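Local coordinates for heat shock protein 16 (Schizosaccharomyces pombe, PDB 3W1Z) that probably acts as a small heat shock protein chaperone, binding unfolded proteins under stress, and assembles into a 16-subunit oligomer, at residues B[60-65]-B[122-127]. Sequence-based numbering, arbitrary orientation.
Sequences EDVQVH and GLLTVT
The CD2 methyl of Leu124 rests against both Val62 and Val64, and the tightest touch is with Val64, CD2 to CG2 at 3.6 Å. The two side chains lie alongside with opposed directions. With CG anti to the backbone N (chi1 169°), Leu124 reaches toward strand 62-65, and the same CD2 also meets Val62 CG2, more loosely at 4.2 Å. Val64 uses both branches: while CG2 lies against the leucine, CG1 faces Val126 CG2 tip to tip, 4.1 Å away. No hydrogen bond crosses, since strands 62-65 and 123-127 belong to different sheets, their axes 10.0 Å apart and only 15° from parallel. All four side chains are buried, and Ile142 of a second subunit packs on Val62 and Val64. The alternate residues lie on the outer faces of the two sheets, partly exposed: Gln63 points away from strand 123-127, Thr125 hydrogen-bonds through OG1 to Asp51, and Thr127 through OG1 to the Glu116 carbonyl. At His65 the three-stranded sheet carries on into a strand of the second subunit. Such face-to-face packing of aliphatic residues from two antiparallel sheets is the core of the immunoglobulin-like beta-sandwich known as the alpha-crystallin domain.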
ATOM      1  N   GLU B  60       4.447  21.490  39.273  1.00 34.96           N
ATOM      2  CA  GLU B  60       3.243  21.057  39.969  1.00 48.31           C
ATOM      3  C   GLU B  60       2.199  20.532  38.987  1.00 47.37           C
ATOM      4  O   GLU B  60       1.275  19.817  39.375  1.00 41.98           O
ATOM      5  CB  GLU B  60       2.657  22.215  40.779  1.00 47.25           C
ATOM      6  CG  GLU B  60       1.903  23.236  39.937  1.00 49.16           C
ATOM      7  CD  GLU B  60       2.076  24.654  40.441  1.00 59.92           C
ATOM      8  OE1 GLU B  60       1.060  25.297  40.779  1.00 50.08           O
ATOM      9  OE2 GLU B  60       3.231  25.128  40.492  1.00 48.16           O
ATOM     10  N   ASP B  61       2.351  20.891  37.715  1.00 41.37           N
ATOM     11  CA  ASP B  61       1.363  20.544  36.698  1.00 43.75           C
ATOM     12  C   ASP B  61       1.688  19.273  35.916  1.00 40.40           C
ATOM     13  O   ASP B  61       0.913  18.857  35.057  1.00 34.09           O
ATOM     14  CB  ASP B  61       1.155  21.713  35.732  1.00 41.01           C
ATOM     15  CG  ASP B  61       0.339  22.832  36.343  1.00 47.89           C
ATOM     16  OD1 ASP B  61      -0.479  22.546  37.244  1.00 60.15           O
ATOM     17  OD2 ASP B  61       0.511  23.995  35.925  1.00 56.64           O
ATOM     18  N   VAL B  62       2.829  18.661  36.209  1.00 30.14           N
ATOM     19  CA  VAL B  62       3.196  17.413  35.550  1.00 36.69           C
ATOM     20  C   VAL B  62       3.054  16.239  36.516  1.00 37.78           C
ATOM     21  O   VAL B  62       3.313  16.373  37.711  1.00 39.97           O
ATOM     22  CB  VAL B  62       4.634  17.473  34.965  1.00 33.34           C
ATOM     23  CG1 VAL B  62       5.650  17.770  36.053  1.00 36.41           C
ATOM     24  CG2 VAL B  62       4.984  16.181  34.234  1.00 34.31           C
ATOM     25  N   GLN B  63       2.599  15.102  35.999  1.00 37.54           N
ATOM     26  CA  GLN B  63       2.583  13.869  36.773  1.00 30.49           C
ATOM     27  C   GLN B  63       3.124  12.702  35.951  1.00 41.53           C
ATOM     28  O   GLN B  63       2.899  12.610  34.741  1.00 38.58           O
ATOM     29  CB  GLN B  63       1.186  13.557  37.310  1.00 38.30           C
ATOM     30  CG  GLN B  63       0.160  13.240  36.248  1.00 44.26           C
ATOM     31  CD  GLN B  63      -1.124  12.686  36.831  1.00 63.76           C
ATOM     32  OE1 GLN B  63      -2.119  13.398  36.959  1.00 60.69           O
ATOM     33  NE2 GLN B  63      -1.108  11.406  37.189  1.00 50.02           N
ATOM     34  N   VAL B  64       3.856  11.824  36.628  1.00 42.09           N
ATOM     35  CA  VAL B  64       4.438  10.647  36.006  1.00 34.17           C
ATOM     36  C   VAL B  64       4.002   9.415  36.781  1.00 40.75           C
ATOM     37  O   VAL B  64       4.216   9.338  37.989  1.00 42.89           O
ATOM     38  CB  VAL B  64       5.976  10.708  36.038  1.00 37.33           C
ATOM     39  CG1 VAL B  64       6.574   9.415  35.497  1.00 33.77           C
ATOM     40  CG2 VAL B  64       6.482  11.910  35.261  1.00 28.27           C
ATOM     41  N   HIS B  65       3.383   8.455  36.103  1.00 42.21           N
ATOM     42  CA  HIS B  65       3.083   7.191  36.766  1.00 46.35           C
ATOM     43  C   HIS B  65       3.437   5.973  35.919  1.00 49.24           C
ATOM     44  O   HIS B  65       3.577   6.064  34.699  1.00 41.80           O
ATOM     45  CB  HIS B  65       1.632   7.130  37.269  1.00 44.22           C
ATOM     46  CG  HIS B  65       0.602   7.075  36.185  1.00 43.42           C
ATOM     47  ND1 HIS B  65      -0.309   8.085  35.973  1.00 48.98           N
ATOM     48  CD2 HIS B  65       0.320   6.116  35.268  1.00 42.90           C
ATOM     49  CE1 HIS B  65      -1.102   7.760  34.966  1.00 37.04           C
ATOM     50  NE2 HIS B  65      -0.738   6.570  34.522  1.00 50.83           N
ATOM     51  N   GLY B 122      12.198  22.785  31.458  1.00 31.32           N
ATOM     52  CA  GLY B 122      11.168  22.325  30.546  1.00 31.94           C
ATOM     53  C   GLY B 122      11.384  20.912  30.043  1.00 32.85           C
ATOM     54  O   GLY B 122      10.611  20.415  29.226  1.00 30.47           O
ATOM     55  N   LEU B 123      12.438  20.259  30.524  1.00 34.55           N
ATOM     56  CA  LEU B 123      12.696  18.874  30.152  1.00 39.17           C
ATOM     57  C   LEU B 123      12.502  17.942  31.343  1.00 42.22           C
ATOM     58  O   LEU B 123      13.112  18.124  32.400  1.00 41.59           O
ATOM     59  CB  LEU B 123      14.103  18.710  29.572  1.00 26.38           C
ATOM     60  CG  LEU B 123      14.426  17.324  29.003  1.00 38.68           C
ATOM     61  CD1 LEU B 123      13.608  17.042  27.750  1.00 31.80           C
ATOM     62  CD2 LEU B 123      15.913  17.180  28.718  1.00 35.16           C
ATOM     63  N   LEU B 124      11.640  16.950  31.159  1.00 37.68           N
ATOM     64  CA  LEU B 124      11.390  15.941  32.177  1.00 38.01           C
ATOM     65  C   LEU B 124      12.111  14.649  31.826  1.00 39.31           C
ATOM     66  O   LEU B 124      11.837  14.036  30.798  1.00 42.69           O
ATOM     67  CB  LEU B 124       9.893  15.665  32.293  1.00 36.84           C
ATOM     68  CG  LEU B 124       9.535  14.448  33.146  1.00 37.79           C
ATOM     69  CD1 LEU B 124       9.591  14.787  34.628  1.00 39.99           C
ATOM     70  CD2 LEU B 124       8.174  13.906  32.758  1.00 31.56           C
ATOM     71  N   THR B 125      13.033  14.234  32.685  1.00 41.31           N
ATOM     72  CA  THR B 125      13.768  12.997  32.468  1.00 47.07           C
ATOM     73  C   THR B 125      13.335  11.919  33.452  1.00 41.23           C
ATOM     74  O   THR B 125      13.517  12.055  34.662  1.00 54.11           O
ATOM     75  CB  THR B 125      15.288  13.211  32.586  1.00 47.97           C
ATOM     76  OG1 THR B 125      15.724  14.119  31.569  1.00 47.07           O
ATOM     77  CG2 THR B 125      16.023  11.888  32.425  1.00 42.86           C
ATOM     78  N   VAL B 126      12.749  10.850  32.923  1.00 47.46           N
ATOM     79  CA  VAL B 126      12.386   9.698  33.737  1.00 43.88           C
ATOM     80  C   VAL B 126      13.464   8.631  33.590  1.00 50.31           C
ATOM     81  O   VAL B 126      13.963   8.392  32.490  1.00 48.06           O
ATOM     82  CB  VAL B 126      11.020   9.118  33.324  1.00 40.35           C
ATOM     83  CG1 VAL B 126      10.614   7.984  34.256  1.00 44.37           C
ATOM     84  CG2 VAL B 126       9.960  10.207  33.320  1.00 36.08           C
ATOM     85  N   THR B 127      13.829   8.003  34.701  1.00 58.40           N
ATOM     86  CA  THR B 127      14.858   6.972  34.689  1.00 58.35           C
ATOM     87  C   THR B 127      14.343   5.658  35.263  1.00 55.53           C
ATOM     88  O   THR B 127      14.002   5.574  36.443  1.00 56.44           O
ATOM     89  CB  THR B 127      16.107   7.416  35.472  1.00 59.90           C
ATOM     90  OG1 THR B 127      15.712   8.271  36.552  1.00 66.29           O
ATOM     91  CG2 THR B 127      17.060   8.175  34.563  1.00 47.00           C
TER